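Long-range contact in 3-phosphoshikimate 1-carboxyvinyltransferase (Streptomyces sviceus, PDB 7M0O), which probably transfers the enolpyruvyl group of phosphoenolpyruvate to the 5-hydroxyl of shikimate-3-phosphate, a late step of chorismate biosynthesis: residues S153-P165 with Y183-V196. Residues are numbered along the deposited sequence; the frame is centred on the assembly and turned at random.
Sequences SSQYLTALLLLGP and YVEITLAMMRAFGV
Helices 155-163 and 183-193 run nearly parallel, their axes 10.1 Å apart and crossing at -19°, with S154 facing Y183, T158 facing T187 and L162 facing M191. In the EPSP synthase fold, parallel helices pack together inside a domain with sheets on its outer side; strand 171-174 lies between these two in the chain. At their N-terminal ends they reach the predicted substrate site, which includes S153, S154 and Q155. S154 lies over one face of the Y183 ring in a CH-pi contact, its CB 3.7 Å from the ring centroid. With CG anti to the backbone N (chi1 -165°), the Y183 ring lies against helix 155-163. T158 meets the same ring at its edge, OG1 lying 3.0 Å from Y183 CE2. Q155 CG approaches the phenol oxygen obliquely. R13, predicted to bind shikimate-3-phosphate, makes a cation-pi contact with this ring. With an alanine in place of the tyrosine, S154 would probably lose its aromatic platform and R13 its pi partner, and a gap would open beside T158. One turn on, T158 OG1 and T187 OG1 share a hydrogen bond of 2.8 Å; either hydroxyl could donate. R13 NE also bonds to T187 OG1, so this buried pair links both helices to helix 8-20. Beyond it the contact is apolar. L161 CD2 packs on L188 CD2, and L162 CD2 on M191 CG. A Schellman motif closes helix 183-193 at G195, whose phi is positive. Just past it, V196 CG2 rests 3.9 Å from P165 CG. The M191 chain bends at its thioether (chi3 67°), and its CE lies 3.2 Å from the backbone O of L161.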
ATOM      1  N   SER A 153      14.063  -1.584  -1.911  1.00 59.21           N
ATOM      2  CA  SER A 153      12.695  -1.758  -2.373  1.00 57.90           C
ATOM      3  C   SER A 153      12.113  -3.053  -1.820  1.00 54.56           C
ATOM      4  O   SER A 153      12.766  -4.101  -1.825  1.00 49.96           O
ATOM      5  CB  SER A 153      12.640  -1.778  -3.898  1.00 50.78           C
ATOM      6  OG  SER A 153      12.638  -3.108  -4.375  1.00 51.75           O
ATOM      7  N   SER A 154      10.868  -2.976  -1.352  1.00 46.50           N
ATOM      8  CA  SER A 154      10.240  -4.112  -0.695  1.00 41.76           C
ATOM      9  C   SER A 154       9.626  -5.102  -1.677  1.00 31.09           C
ATOM     10  O   SER A 154       9.327  -6.237  -1.283  1.00 25.07           O
ATOM     11  CB  SER A 154       9.170  -3.616   0.283  1.00 35.64           C
ATOM     12  OG  SER A 154       8.379  -2.597  -0.304  1.00 49.41           O
ATOM     13  N   GLN A 155       9.425  -4.703  -2.939  1.00 33.73           N
ATOM     14  CA  GLN A 155       8.728  -5.569  -3.884  1.00 31.02           C
ATOM     15  C   GLN A 155       9.552  -6.784  -4.293  1.00 21.59           C
ATOM     16  O   GLN A 155       8.966  -7.774  -4.737  1.00 19.11           O
ATOM     17  CB  GLN A 155       8.312  -4.780  -5.129  1.00 31.84           C
ATOM     18  CG  GLN A 155       6.879  -4.259  -5.063  1.00 25.59           C
ATOM     19  CD  GLN A 155       6.458  -3.518  -6.318  1.00 38.01           C
ATOM     20  OE1 GLN A 155       6.275  -4.118  -7.372  1.00 33.07           O
ATOM     21  NE2 GLN A 155       6.307  -2.200  -6.209  1.00 39.37           N
ATOM     22  N   TYR A 156      10.887  -6.734  -4.160  1.00 22.24           N
ATOM     23  CA  TYR A 156      11.716  -7.860  -4.595  1.00 21.25           C
ATOM     24  C   TYR A 156      11.626  -9.022  -3.620  1.00 16.58           C
ATOM     25  O   TYR A 156      11.492 -10.178  -4.039  1.00 17.90           O
ATOM     26  CB  TYR A 156      13.180  -7.430  -4.759  1.00 19.43           C
ATOM     27  CG  TYR A 156      13.372  -6.282  -5.730  1.00 25.20           C
ATOM     28  CD1 TYR A 156      12.615  -6.196  -6.888  1.00 18.83           C
ATOM     29  CD2 TYR A 156      14.284  -5.270  -5.463  1.00 25.55           C
ATOM     30  CE1 TYR A 156      12.769  -5.140  -7.771  1.00 23.57           C
ATOM     31  CE2 TYR A 156      14.453  -4.205  -6.348  1.00 23.13           C
ATOM     32  CZ  TYR A 156      13.685  -4.150  -7.497  1.00 25.76           C
ATOM     33  OH  TYR A 156      13.832  -3.102  -8.372  1.00 32.15           O
ATOM     34  N   LEU A 157      11.708  -8.747  -2.316  1.00 15.28           N
ATOM     35  CA  LEU A 157      11.507  -9.819  -1.349  1.00 15.22           C
ATOM     36  C   LEU A 157      10.106 -10.401  -1.477  1.00 14.97           C
ATOM     37  O   LEU A 157       9.924 -11.628  -1.437  1.00 14.39           O
ATOM     38  CB  LEU A 157      11.770  -9.302   0.071  1.00 12.35           C
ATOM     39  CG  LEU A 157      11.443 -10.325   1.162  1.00 17.15           C
ATOM     40  CD1 LEU A 157      12.243 -11.624   0.972  1.00 15.52           C
ATOM     41  CD2 LEU A 157      11.677  -9.745   2.556  1.00 18.26           C
ATOM     42  N   THR A 158       9.105  -9.540  -1.674  1.00 13.93           N
ATOM     43  CA  THR A 158       7.731 -10.027  -1.729  1.00 13.36           C
ATOM     44  C   THR A 158       7.491 -10.889  -2.966  1.00 13.27           C
ATOM     45  O   THR A 158       6.806 -11.918  -2.888  1.00 11.57           O
ATOM     46  CB  THR A 158       6.780  -8.828  -1.657  1.00 20.58           C
ATOM     47  OG1 THR A 158       6.664  -8.425  -0.286  1.00 20.28           O
ATOM     48  CG2 THR A 158       5.412  -9.147  -2.225  1.00 15.61           C
ATOM     49  N   ALA A 159       8.095 -10.523  -4.100  1.00 13.09           N
ATOM     50  CA  ALA A 159       8.038 -11.375  -5.289  1.00 12.74           C
ATOM     51  C   ALA A 159       8.634 -12.766  -5.026  1.00 10.49           C
ATOM     52  O   ALA A 159       8.045 -13.780  -5.428  1.00 11.27           O
ATOM     53  CB  ALA A 159       8.761 -10.692  -6.456  1.00 13.01           C
ATOM     54  N   LEU A 160       9.788 -12.835  -4.347  1.00 14.35           N
ATOM     55  CA  LEU A 160      10.395 -14.134  -4.044  1.00 13.37           C
ATOM     56  C   LEU A 160       9.551 -14.933  -3.056  1.00 13.75           C
ATOM     57  O   LEU A 160       9.383 -16.150  -3.217  1.00 14.50           O
ATOM     58  CB  LEU A 160      11.810 -13.945  -3.491  1.00 18.72           C
ATOM     59  CG  LEU A 160      12.870 -13.538  -4.511  1.00 19.09           C
ATOM     60  CD1 LEU A 160      14.213 -13.348  -3.824  1.00 16.21           C
ATOM     61  CD2 LEU A 160      12.963 -14.564  -5.657  1.00 20.00           C
ATOM     62  N   LEU A 161       9.014 -14.277  -2.019  1.00 12.43           N
ATOM     63  CA  LEU A 161       8.102 -14.974  -1.108  1.00 13.35           C
ATOM     64  C   LEU A 161       6.910 -15.547  -1.865  1.00 11.74           C
ATOM     65  O   LEU A 161       6.544 -16.718  -1.691  1.00 12.13           O
ATOM     66  CB  LEU A 161       7.625 -14.026  -0.000  1.00 12.00           C
ATOM     67  CG  LEU A 161       8.666 -13.619   1.045  1.00 12.16           C
ATOM     68  CD1 LEU A 161       8.211 -12.331   1.749  1.00 15.55           C
ATOM     69  CD2 LEU A 161       8.857 -14.749   2.052  1.00 16.56           C
ATOM     70  N   LEU A 162       6.304 -14.740  -2.739  1.00 12.91           N
ATOM     71  CA  LEU A 162       5.136 -15.199  -3.479  1.00 10.58           C
ATOM     72  C   LEU A 162       5.488 -16.342  -4.420  1.00 11.36           C
ATOM     73  O   LEU A 162       4.671 -17.244  -4.636  1.00 12.40           O
ATOM     74  CB  LEU A 162       4.513 -14.025  -4.238  1.00  9.82           C
ATOM     75  CG  LEU A 162       3.818 -12.986  -3.339  1.00 13.44           C
ATOM     76  CD1 LEU A 162       3.445 -11.746  -4.136  1.00 13.15           C
ATOM     77  CD2 LEU A 162       2.609 -13.567  -2.674  1.00 12.52           C
ATOM     78  N   LEU A 163       6.713 -16.336  -4.957  1.00 12.91           N
ATOM     79  CA  LEU A 163       7.163 -17.411  -5.848  1.00 12.53           C
ATOM     80  C   LEU A 163       7.315 -18.750  -5.127  1.00 15.74           C
ATOM     81  O   LEU A 163       7.088 -19.810  -5.737  1.00 12.38           O
ATOM     82  CB  LEU A 163       8.492 -16.998  -6.497  1.00 12.45           C
ATOM     83  CG  LEU A 163       9.282 -18.043  -7.299  1.00 11.25           C
ATOM     84  CD1 LEU A 163       8.588 -18.360  -8.589  1.00 11.84           C
ATOM     85  CD2 LEU A 163      10.700 -17.561  -7.579  1.00  9.79           C
ATOM     86  N   GLY A 164       7.701 -18.723  -3.849  1.00 13.28           N
ATOM     87  CA  GLY A 164       8.095 -19.914  -3.128  1.00 13.94           C
ATOM     88  C   GLY A 164       7.233 -21.150  -3.315  1.00 13.05           C
ATOM     89  O   GLY A 164       7.751 -22.233  -3.623  1.00 14.65           O
ATOM     90  N   PRO A 165       5.917 -21.051  -3.097  1.00 12.16           N
ATOM     91  CA  PRO A 165       5.065 -22.251  -3.208  1.00 13.86           C
ATOM     92  C   PRO A 165       4.909 -22.765  -4.629  1.00 15.65           C
ATOM     93  O   PRO A 165       4.415 -23.885  -4.807  1.00 14.70           O
ATOM     94  CB  PRO A 165       3.717 -21.787  -2.625  1.00 18.76           C
ATOM     95  CG  PRO A 165       4.064 -20.535  -1.791  1.00 13.06           C
ATOM     96  CD  PRO A 165       5.168 -19.888  -2.584  1.00 13.14           C
ATOM     97  N   TYR A 183       5.594  -4.285   5.494  1.00 26.66           N
ATOM     98  CA  TYR A 183       5.305  -4.792   4.157  1.00 24.69           C
ATOM     99  C   TYR A 183       5.443  -6.306   4.109  1.00 24.22           C
ATOM    100  O   TYR A 183       4.608  -7.002   3.513  1.00 21.65           O
ATOM    101  CB  TYR A 183       6.248  -4.125   3.152  1.00 23.95           C
ATOM    102  CG  TYR A 183       5.867  -4.249   1.699  1.00 28.73           C
ATOM    103  CD1 TYR A 183       5.146  -3.247   1.053  1.00 30.13           C
ATOM    104  CD2 TYR A 183       6.258  -5.357   0.956  1.00 31.51           C
ATOM    105  CE1 TYR A 183       4.807  -3.360  -0.293  1.00 32.68           C
ATOM    106  CE2 TYR A 183       5.926  -5.479  -0.380  1.00 30.06           C
ATOM    107  CZ  TYR A 183       5.200  -4.483  -1.001  1.00 34.89           C
ATOM    108  OH  TYR A 183       4.880  -4.615  -2.329  1.00 37.60           O
ATOM    109  N   VAL A 184       6.473  -6.845   4.761  1.00 19.71           N
ATOM    110  CA  VAL A 184       6.627  -8.292   4.710  1.00 21.23           C
ATOM    111  C   VAL A 184       5.528  -8.989   5.513  1.00 24.21           C
ATOM    112  O   VAL A 184       5.053 -10.057   5.111  1.00 19.09           O
ATOM    113  CB  VAL A 184       8.043  -8.715   5.161  1.00 29.48           C
ATOM    114  CG1 VAL A 184       9.095  -7.810   4.531  1.00 32.71           C
ATOM    115  CG2 VAL A 184       8.167  -8.745   6.677  1.00 32.91           C
ATOM    116  N   GLU A 185       5.069  -8.405   6.629  1.00 18.97           N
ATOM    117  CA  GLU A 185       4.030  -9.101   7.388  1.00 18.99           C
ATOM    118  C   GLU A 185       2.715  -9.154   6.617  1.00 18.83           C
ATOM    119  O   GLU A 185       1.973 -10.135   6.743  1.00 17.65           O
ATOM    120  CB  GLU A 185       3.803  -8.449   8.753  1.00 22.84           C
ATOM    121  CG  GLU A 185       2.949  -9.301   9.716  1.00 39.08           C
ATOM    122  CD  GLU A 185       3.036 -10.810   9.458  1.00 41.34           C
ATOM    123  OE1 GLU A 185       1.993 -11.431   9.137  1.00 35.87           O
ATOM    124  OE2 GLU A 185       4.141 -11.385   9.611  1.00 45.33           O
ATOM    125  N   ILE A 186       2.410  -8.120   5.828  1.00 17.28           N
ATOM    126  CA  ILE A 186       1.218  -8.154   4.978  1.00 13.46           C
ATOM    127  C   ILE A 186       1.338  -9.254   3.927  1.00 15.54           C
ATOM    128  O   ILE A 186       0.368  -9.978   3.656  1.00 15.22           O
ATOM    129  CB  ILE A 186       0.982  -6.776   4.331  1.00 16.16           C
ATOM    130  CG1 ILE A 186       0.648  -5.748   5.416  1.00 18.38           C
ATOM    131  CG2 ILE A 186      -0.130  -6.833   3.255  1.00 18.06           C
ATOM    132  CD1 ILE A 186       0.663  -4.342   4.898  1.00 20.26           C
ATOM    133  N   THR A 187       2.523  -9.402   3.319  1.00 16.75           N
ATOM    134  CA  THR A 187       2.693 -10.460   2.324  1.00 12.64           C
ATOM    135  C   THR A 187       2.475 -11.832   2.952  1.00 14.34           C
ATOM    136  O   THR A 187       1.792 -12.689   2.377  1.00 13.16           O
ATOM    137  CB  THR A 187       4.076 -10.390   1.678  1.00 14.87           C
ATOM    138  OG1 THR A 187       4.258  -9.133   1.016  1.00 14.97           O
ATOM    139  CG2 THR A 187       4.244 -11.516   0.653  1.00 14.46           C
ATOM    140  N   LEU A 188       3.012 -12.048   4.156  1.00 15.39           N
ATOM    141  CA  LEU A 188       2.867 -13.360   4.775  1.00 14.92           C
ATOM    142  C   LEU A 188       1.418 -13.638   5.156  1.00 14.95           C
ATOM    143  O   LEU A 188       0.944 -14.769   5.015  1.00 14.51           O
ATOM    144  CB  LEU A 188       3.782 -13.476   5.991  1.00 17.82           C
ATOM    145  CG  LEU A 188       5.279 -13.323   5.708  1.00 18.94           C
ATOM    146  CD1 LEU A 188       6.099 -13.696   6.932  1.00 24.52           C
ATOM    147  CD2 LEU A 188       5.709 -14.166   4.522  1.00 17.33           C
ATOM    148  N   ALA A 189       0.693 -12.621   5.633  1.00 14.59           N
ATOM    149  CA  ALA A 189      -0.704 -12.831   5.992  1.00 19.22           C
ATOM    150  C   ALA A 189      -1.551 -13.156   4.764  1.00 15.54           C
ATOM    151  O   ALA A 189      -2.483 -13.970   4.839  1.00 13.57           O
ATOM    152  CB  ALA A 189      -1.251 -11.601   6.712  1.00 14.60           C
ATOM    153  N   MET A 190      -1.257 -12.517   3.630  1.00 15.83           N
ATOM    154  CA  MET A 190      -2.024 -12.803   2.421  1.00 15.34           C
ATOM    155  C   MET A 190      -1.733 -14.214   1.919  1.00 14.01           C
ATOM    156  O   MET A 190      -2.648 -14.938   1.499  1.00 12.16           O
ATOM    157  CB  MET A 190      -1.730 -11.750   1.349  1.00 14.29           C
ATOM    158  CG  MET A 190      -2.219 -10.340   1.740  1.00 12.96           C
ATOM    159  SD  MET A 190      -1.981  -9.085   0.469  1.00 14.90           S
ATOM    160  CE  MET A 190      -3.095  -9.699  -0.808  1.00 10.77           C
ATOM    161  N   MET A 191      -0.467 -14.635   1.977  1.00 14.70           N
ATOM    162  CA  MET A 191      -0.141 -16.010   1.620  1.00 12.73           C
ATOM    163  C   MET A 191      -0.884 -17.001   2.516  1.00 15.47           C
ATOM    164  O   MET A 191      -1.317 -18.063   2.046  1.00 16.16           O
ATOM    165  CB  MET A 191       1.376 -16.216   1.681  1.00 13.89           C
ATOM    166  CG  MET A 191       2.176 -15.441   0.600  1.00 12.17           C
ATOM    167  SD  MET A 191       3.973 -15.522   0.798  1.00 13.49           S
ATOM    168  CE  MET A 191       4.255 -17.271   0.478  1.00 13.14           C
ATOM    169  N   ARG A 192      -1.082 -16.652   3.799  1.00 17.92           N
ATOM    170  CA  ARG A 192      -1.844 -17.523   4.699  1.00 15.76           C
ATOM    171  C   ARG A 192      -3.300 -17.616   4.268  1.00 13.62           C
ATOM    172  O   ARG A 192      -3.901 -18.696   4.329  1.00 18.00           O
ATOM    173  CB  ARG A 192      -1.745 -17.033   6.151  1.00 20.78           C
ATOM    174  CG  ARG A 192      -0.421 -17.339   6.835  1.00 30.06           C
ATOM    175  CD  ARG A 192      -0.484 -17.117   8.350  1.00 34.21           C
ATOM    176  NE  ARG A 192      -0.500 -15.699   8.698  1.00 41.69           N
ATOM    177  CZ  ARG A 192       0.589 -14.964   8.912  1.00 38.54           C
ATOM    178  NH1 ARG A 192       1.795 -15.513   8.811  1.00 38.08           N
ATOM    179  NH2 ARG A 192       0.477 -13.680   9.227  1.00 33.45           N
ATOM    180  N   ALA A 193      -3.883 -16.501   3.807  1.00 13.42           N
ATOM    181  CA  ALA A 193      -5.248 -16.539   3.296  1.00 15.40           C
ATOM    182  C   ALA A 193      -5.369 -17.426   2.065  1.00 16.74           C
ATOM    183  O   ALA A 193      -6.455 -17.947   1.784  1.00 18.69           O
ATOM    184  CB  ALA A 193      -5.738 -15.125   2.979  1.00 17.43           C
ATOM    185  N   PHE A 194      -4.272 -17.629   1.343  1.00 18.74           N
ATOM    186  CA  PHE A 194      -4.242 -18.528   0.203  1.00 12.84           C
ATOM    187  C   PHE A 194      -3.593 -19.870   0.550  1.00 19.09           C
ATOM    188  O   PHE A 194      -3.115 -20.575  -0.343  1.00 17.67           O
ATOM    189  CB  PHE A 194      -3.535 -17.836  -0.972  1.00 15.37           C
ATOM    190  CG  PHE A 194      -4.399 -16.817  -1.680  1.00 12.47           C
ATOM    191  CD1 PHE A 194      -5.080 -17.158  -2.853  1.00 12.06           C
ATOM    192  CD2 PHE A 194      -4.547 -15.542  -1.178  1.00 15.08           C
ATOM    193  CE1 PHE A 194      -5.893 -16.236  -3.499  1.00 13.52           C
ATOM    194  CE2 PHE A 194      -5.351 -14.607  -1.825  1.00 13.54           C
ATOM    195  CZ  PHE A 194      -6.021 -14.942  -2.983  1.00 12.59           C
ATOM    196  N   GLY A 195      -3.543 -20.213   1.833  1.00 14.50           N
ATOM    197  CA  GLY A 195      -3.256 -21.573   2.262  1.00 16.77           C
ATOM    198  C   GLY A 195      -1.807 -21.933   2.478  1.00 17.76           C
ATOM    199  O   GLY A 195      -1.482 -23.129   2.503  1.00 22.05           O
ATOM    200  N   VAL A 196      -0.919 -20.959   2.671  1.00 15.44           N
ATOM    201  CA  VAL A 196       0.506 -21.229   2.820  1.00 17.46           C
ATOM    202  C   VAL A 196       1.026 -20.551   4.080  1.00 19.05           C
ATOM    203  O   VAL A 196       0.864 -19.342   4.246  1.00 15.01           O
ATOM    204  CB  VAL A 196       1.310 -20.758   1.598  1.00 21.11           C
ATOM    205  CG1 VAL A 196       2.774 -20.784   1.944  1.00 15.27           C
ATOM    206  CG2 VAL A 196       1.011 -21.655   0.401  1.00 16.02           C
TER